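Local atomic coordinates of YrrB protein (Bacillus subtilis, PDB entry 2Q7F), a protein that may mediate complex formation among RNA sulfuration components, RNA processing components and aminoacyl-tRNA synthetases, through tetratricopeptide (TPR) repeats. Residues K48-N53 and I58-F63; K82-D87 and T92-A97. One frame throughout, in Å; residues are numbered along the deposited sequence.

How the contacts relate
Two successive junctions of a TPR solenoid repeat one theme: a branched aliphatic side chain near the end of one helix is covered by a tyrosine from the first helix of the following repeat. In contact 1 the pair is Ile50 and Tyr60, between TPR 1 and TPR 2; in contact 2 it is Leu84 and Tyr94, between TPR 2 and TPR 3. They follow in series along the chain, with centres about 12 Å apart. Helices 57-69 and 73-86, consecutive in the chain, bring them together: Tyr60 CE1 lies 3.4 Å from Lys82 CG, and Ile61 CG1 packs 3.6 Å from Ala83 CB. Tyr60 also touches Leu86, and Ile61 meets Thr92.

Contact 1: residues K48-N53 and I58-F63; sequences KAIEEN and IPYINF
The backbones come closest at Ile50 and Pro59, whose CA atoms lie 5.6 Å apart, and beyond Ile50 the chain leaves its short helix through a type II beta turn, Ile50 to Asn53, closed by Asn53 N bonding to Ile50 O. Ile50 carries most of the apolar contact, its two branches sharing the Tyr60 ring, with CG1 also on Pro59. That CG1 rests against Pro59 CB at 3.8 Å, while CD1 extends over one face of the Tyr60 ring and reaches Phe63 CB at 4.2 Å. The other branch, CG2, stands anti to the backbone N (chi1 of Ile50 -66°), which carries it to the phenol end of Tyr60, 3.6 Å from CZ. This is the junction between consecutive TPR units, where helix 46-50 of TPR 1 hands over to helix 57-69, the first of TPR 2. The Tyr60 side chain crosses that of Ile50 at about a right angle, and its hydroxyl is hydrogen-bonded to the carbonyl O of Lys54 in the connecting loop, which tethers the far end of the ring to the loop. An alanine at Ile50 would remove both arms of the side chain and would probably open a gap between Pro59 and the Tyr60 ring. Ala49 adds a looser touch to the same proline, CB to CB at 4.5 Å. Phe79 of helix 73-86 also packs on Tyr60 and meets the Phe63 ring edge-to-face.

Contact 2: residues K82-D87 and T92-A97; sequences KALELD and TAYYGA
Apolar packing joins Leu84 and Ala83 to Ala93 and Tyr94, and no hydrogen bond runs between 82-87 and 92-97. Ala83 CB faces Ala93 CB at 4.1 Å, at the point where the two backbones are nearest, and Leu84 CD2 closes on the same Ala93 CB at 3.7 Å. The axes of 82-86 and 92-97 approach to 9.7 Å, with Leu84 and Tyr94 packed together beside the alanine pair.

The aromatic contact is a CH-pi interaction. Leu84 CD2 sits over one face of the Tyr94 ring, 3.5 Å from its centroid and 17° off the normal, while CD1 of the same leucine lies near the ring atom Tyr94 CE1. With Leu84 CG turned anti to its carbonyl carbon (chi1 -68°), the forked end of the leucine is carried across to the tyrosine. Met113, Lys116 and Ala117 of helix 107-120 also touch Tyr94.

The polar bonds lie within one helix or reach the connecting loop. The Tyr94 hydroxyl is hydrogen-bonded to Ser88 O, tying the ring's outer end to that loop. On helix 73-86, Lys82 NZ forms a salt bridge with Glu85 OE1 at 3.3 Å, approaching nearly along the C-O axis of that oxygen, and Asp87 OD1 receives the backbone N-H of Ser89.

Segments 82-86 and 92-97 run nearly antiparallel, at 155°, in the second helix of TPR 2 and the first of TPR 3: the stacking between adjoining repeats that builds a TPR superhelix.

Contact 1: residues K48-N53 and I58-F63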
loop_
_atom_site.group_PDB
_atom_site.type_symbol
_atom_site.label_atom_id
_atom_site.label_comp_id
_atom_site.label_asym_id
_atom_site.label_seq_id
_atom_site.Cartn_x
_atom_site.Cartn_y
_atom_site.Cartn_z
ATOM N N LYS A 48 8.179 -27.716 -16.560
ATOM C CA LYS A 48 9.064 -28.181 -17.626
ATOM C C LYS A 48 9.892 -27.039 -18.222
ATOM O O LYS A 48 11.059 -27.236 -18.575
ATOM C CB LYS A 48 8.284 -28.924 -18.718
ATOM C CG LYS A 48 9.172 -29.769 -19.646
ATOM C CD LYS A 48 8.390 -30.886 -20.327
ATOM C CE LYS A 48 9.315 -31.834 -21.079
ATOM N NZ LYS A 48 8.563 -32.987 -21.656
ATOM N N ALA A 49 9.288 -25.852 -18.317
ATOM C CA ALA A 49 9.988 -24.648 -18.775
ATOM C C ALA A 49 11.276 -24.409 -17.981
ATOM O O ALA A 49 12.256 -23.912 -18.529
ATOM C CB ALA A 49 9.075 -23.430 -18.704
ATOM N N ILE A 50 11.266 -24.780 -16.697
ATOM C CA ILE A 50 12.462 -24.724 -15.851
ATOM C C ILE A 50 13.521 -25.747 -16.293
ATOM O O ILE A 50 14.706 -25.416 -16.357
ATOM C CB ILE A 50 12.116 -24.868 -14.327
ATOM C CG1 ILE A 50 11.293 -23.662 -13.844
ATOM C CG2 ILE A 50 13.381 -25.027 -13.474
ATOM C CD1 ILE A 50 10.853 -23.729 -12.389
ATOM N N GLU A 51 13.084 -26.972 -16.605
ATOM C CA GLU A 51 13.977 -28.045 -17.079
ATOM C C GLU A 51 14.630 -27.677 -18.416
ATOM O O GLU A 51 13.975 -27.136 -19.313
ATOM C CB GLU A 51 13.227 -29.386 -17.179
ATOM C CG GLU A 51 14.122 -30.637 -17.342
ATOM C CD GLU A 51 14.241 -31.133 -18.795
ATOM O OE1 GLU A 51 13.242 -31.669 -19.333
ATOM O OE2 GLU A 51 15.339 -31.015 -19.392
ATOM N N GLU A 52 15.928 -27.960 -18.518
ATOM C CA GLU A 52 16.769 -27.587 -19.674
ATOM C C GLU A 52 17.012 -26.068 -19.791
ATOM O O GLU A 52 17.789 -25.621 -20.639
ATOM C CB GLU A 52 16.230 -28.185 -20.987
ATOM C CG GLU A 52 17.291 -28.900 -21.832
ATOM C CD GLU A 52 17.863 -28.050 -22.966
ATOM O OE1 GLU A 52 18.749 -28.561 -23.693
ATOM O OE2 GLU A 52 17.431 -26.888 -23.145
ATOM N N ASN A 53 16.348 -25.297 -18.925
ATOM C CA ASN A 53 16.544 -23.846 -18.798
ATOM C C ASN A 53 17.054 -23.451 -17.411
ATOM O O ASN A 53 16.896 -22.297 -16.991
ATOM C CB ASN A 53 15.235 -23.096 -19.073
ATOM C CG ASN A 53 14.997 -22.837 -20.542
ATOM O OD1 ASN A 53 14.474 -21.783 -20.917
ATOM N ND2 ASN A 53 15.368 -23.793 -21.387
ATOM N N ILE A 58 13.513 -16.118 -14.980
ATOM C CA ILE A 58 12.106 -15.902 -15.373
ATOM C C ILE A 58 11.166 -17.090 -15.108
ATOM O O ILE A 58 10.107 -16.900 -14.512
ATOM C CB ILE A 58 11.971 -15.431 -16.873
ATOM C CG1 ILE A 58 12.885 -14.230 -17.183
ATOM C CG2 ILE A 58 10.505 -15.157 -17.255
ATOM C CD1 ILE A 58 12.425 -12.892 -16.615
ATOM N N PRO A 59 11.531 -18.309 -15.555
ATOM C CA PRO A 59 10.636 -19.435 -15.278
ATOM C C PRO A 59 10.467 -19.751 -13.782
ATOM O O PRO A 59 9.372 -20.133 -13.362
ATOM C CB PRO A 59 11.296 -20.599 -16.015
ATOM C CG PRO A 59 12.701 -20.214 -16.157
ATOM C CD PRO A 59 12.706 -18.739 -16.332
ATOM N N TYR A 60 11.530 -19.582 -12.993
ATOM C CA TYR A 60 11.415 -19.703 -11.541
ATOM C C TYR A 60 10.483 -18.645 -10.962
ATOM O O TYR A 60 9.725 -18.931 -10.047
ATOM C CB TYR A 60 12.769 -19.617 -10.851
ATOM C CG TYR A 60 13.722 -20.747 -11.156
ATOM C CD1 TYR A 60 13.724 -21.919 -10.392
ATOM C CD2 TYR A 60 14.648 -20.633 -12.185
ATOM C CE1 TYR A 60 14.627 -22.957 -10.663
ATOM C CE2 TYR A 60 15.550 -21.655 -12.462
ATOM C CZ TYR A 60 15.539 -22.810 -11.701
ATOM O OH TYR A 60 16.442 -23.809 -11.999
ATOM N N ILE A 61 10.531 -17.431 -11.501
ATOM C CA ILE A 61 9.653 -16.362 -11.024
ATOM C C ILE A 61 8.193 -16.683 -11.342
ATOM O O ILE A 61 7.327 -16.571 -10.472
ATOM C CB ILE A 61 10.026 -14.972 -11.598
ATOM C CG1 ILE A 61 11.491 -14.637 -11.298
ATOM C CG2 ILE A 61 9.103 -13.906 -11.028
ATOM C CD1 ILE A 61 12.018 -13.420 -12.039
ATOM N N ASN A 62 7.935 -17.097 -12.579
ATOM C CA ASN A 62 6.591 -17.470 -12.996
ATOM C C ASN A 62 6.001 -18.581 -12.153
ATOM O O ASN A 62 4.819 -18.525 -11.794
ATOM C CB ASN A 62 6.583 -17.896 -14.452
ATOM C CG ASN A 62 6.838 -16.756 -15.393
ATOM O OD1 ASN A 62 7.253 -16.973 -16.529
ATOM N ND2 ASN A 62 6.599 -15.529 -14.938
ATOM N N PHE A 63 6.819 -19.586 -11.833
ATOM C CA PHE A 63 6.352 -20.696 -11.016
ATOM C C PHE A 63 6.051 -20.237 -9.596
ATOM O O PHE A 63 5.075 -20.686 -8.993
ATOM C CB PHE A 63 7.335 -21.868 -11.020
ATOM C CG PHE A 63 6.765 -23.141 -10.430
ATOM C CD1 PHE A 63 5.520 -23.621 -10.833
ATOM C CD2 PHE A 63 7.474 -23.860 -9.480
ATOM C CE1 PHE A 63 4.994 -24.797 -10.287
ATOM C CE2 PHE A 63 6.950 -25.036 -8.924
ATOM C CZ PHE A 63 5.716 -25.503 -9.329
#

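Contact 2: residues K82-D87 and T92-A97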
loop_
_atom_site.group_PDB
_atom_site.type_symbol
_atom_site.label_atom_id
_atom_site.label_comp_id
_atom_site.label_asym_id
_atom_site.label_seq_id
_atom_site.Cartn_x
_atom_site.Cartn_y
_atom_site.Cartn_z
ATOM N N LYS A 82 15.623 -18.727 -5.531
ATOM C CA LYS A 82 16.374 -19.291 -6.641
ATOM C C LYS A 82 16.575 -18.295 -7.790
ATOM O O LYS A 82 17.677 -18.159 -8.320
ATOM C CB LYS A 82 15.687 -20.575 -7.135
ATOM C CG LYS A 82 16.439 -21.339 -8.245
ATOM C CD LYS A 82 17.886 -21.660 -7.884
ATOM C CE LYS A 82 18.604 -22.203 -9.107
ATOM N NZ LYS A 82 19.988 -22.641 -8.797
ATOM N N ALA A 83 15.511 -17.593 -8.154
ATOM C CA ALA A 83 15.578 -16.571 -9.191
ATOM C C ALA A 83 16.619 -15.497 -8.863
ATOM O O ALA A 83 17.391 -15.099 -9.737
ATOM C CB ALA A 83 14.219 -15.947 -9.396
ATOM N N LEU A 84 16.640 -15.055 -7.602
ATOM C CA LEU A 84 17.544 -14.002 -7.117
ATOM C C LEU A 84 18.987 -14.474 -6.995
ATOM O O LEU A 84 19.930 -13.676 -7.023
ATOM C CB LEU A 84 17.054 -13.472 -5.768
ATOM C CG LEU A 84 15.734 -12.700 -5.814
ATOM C CD1 LEU A 84 15.163 -12.443 -4.429
ATOM C CD2 LEU A 84 15.898 -11.399 -6.603
ATOM N N GLU A 85 19.143 -15.781 -6.844
ATOM C CA GLU A 85 20.435 -16.417 -6.831
ATOM C C GLU A 85 20.989 -16.460 -8.262
ATOM O O GLU A 85 22.194 -16.550 -8.461
ATOM C CB GLU A 85 20.275 -17.827 -6.268
ATOM C CG GLU A 85 21.548 -18.458 -5.748
ATOM C CD GLU A 85 22.271 -19.283 -6.807
ATOM O OE1 GLU A 85 21.669 -20.238 -7.361
ATOM O OE2 GLU A 85 23.454 -18.977 -7.078
ATOM N N LEU A 86 20.101 -16.399 -9.252
ATOM C CA LEU A 86 20.499 -16.444 -10.646
ATOM C C LEU A 86 20.665 -15.049 -11.210
ATOM O O LEU A 86 21.628 -14.773 -11.918
ATOM C CB LEU A 86 19.469 -17.201 -11.476
ATOM C CG LEU A 86 19.338 -18.718 -11.342
ATOM C CD1 LEU A 86 18.149 -19.168 -12.158
ATOM C CD2 LEU A 86 20.607 -19.456 -11.764
ATOM N N ASP A 87 19.706 -14.181 -10.913
ATOM C CA ASP A 87 19.757 -12.790 -11.313
ATOM C C ASP A 87 19.330 -11.977 -10.112
ATOM O O ASP A 87 18.135 -11.859 -9.832
ATOM C CB ASP A 87 18.820 -12.523 -12.500
ATOM C CG ASP A 87 18.783 -11.046 -12.919
ATOM O OD1 ASP A 87 19.621 -10.251 -12.442
ATOM O OD2 ASP A 87 17.908 -10.673 -13.738
ATOM N N THR A 92 11.026 -8.391 -10.310
ATOM C CA THR A 92 9.754 -9.085 -10.099
ATOM C C THR A 92 9.876 -10.173 -9.018
ATOM O O THR A 92 8.912 -10.485 -8.339
ATOM C CB THR A 92 9.217 -9.670 -11.421
ATOM O OG1 THR A 92 10.263 -10.391 -12.084
ATOM C CG2 THR A 92 8.718 -8.554 -12.355
ATOM N N ALA A 93 11.070 -10.729 -8.845
ATOM C CA ALA A 93 11.310 -11.672 -7.759
ATOM C C ALA A 93 11.290 -10.983 -6.391
ATOM O O ALA A 93 10.729 -11.525 -5.432
ATOM C CB ALA A 93 12.606 -12.418 -7.970
ATOM N N TYR A 94 11.876 -9.786 -6.301
ATOM C CA TYR A 94 11.792 -8.989 -5.073
ATOM C C TYR A 94 10.345 -8.598 -4.784
ATOM O O TYR A 94 9.884 -8.674 -3.629
ATOM C CB TYR A 94 12.666 -7.737 -5.160
ATOM C CG TYR A 94 14.144 -8.032 -5.142
ATOM C CD1 TYR A 94 14.706 -8.788 -4.105
ATOM C CD2 TYR A 94 14.989 -7.544 -6.149
ATOM C CE1 TYR A 94 16.060 -9.061 -4.077
ATOM C CE2 TYR A 94 16.357 -7.817 -6.134
ATOM C CZ TYR A 94 16.883 -8.581 -5.092
ATOM O OH TYR A 94 18.231 -8.880 -5.053
ATOM N N TYR A 95 9.636 -8.190 -5.838
ATOM C CA TYR A 95 8.234 -7.806 -5.727
ATOM C C TYR A 95 7.330 -8.981 -5.326
ATOM O O TYR A 95 6.468 -8.842 -4.456
ATOM C CB TYR A 95 7.752 -7.184 -7.029
ATOM C CG TYR A 95 6.340 -6.659 -6.960
ATOM C CD1 TYR A 95 6.037 -5.515 -6.221
ATOM C CD2 TYR A 95 5.295 -7.311 -7.617
ATOM C CE1 TYR A 95 4.740 -5.024 -6.156
ATOM C CE2 TYR A 95 3.989 -6.831 -7.545
ATOM C CZ TYR A 95 3.725 -5.686 -6.820
ATOM O OH TYR A 95 2.442 -5.196 -6.737
ATOM N N GLY A 96 7.530 -10.131 -5.968
ATOM C CA GLY A 96 6.742 -11.315 -5.687
ATOM C C GLY A 96 6.950 -11.764 -4.259
ATOM O O GLY A 96 5.984 -12.032 -3.559
ATOM N N ALA A 97 8.208 -11.830 -3.821
ATOM C CA ALA A 97 8.524 -12.211 -2.440
ATOM C C ALA A 97 7.936 -11.224 -1.440
ATOM O O ALA A 97 7.511 -11.619 -0.358
ATOM C CB ALA A 97 10.031 -12.326 -2.235
#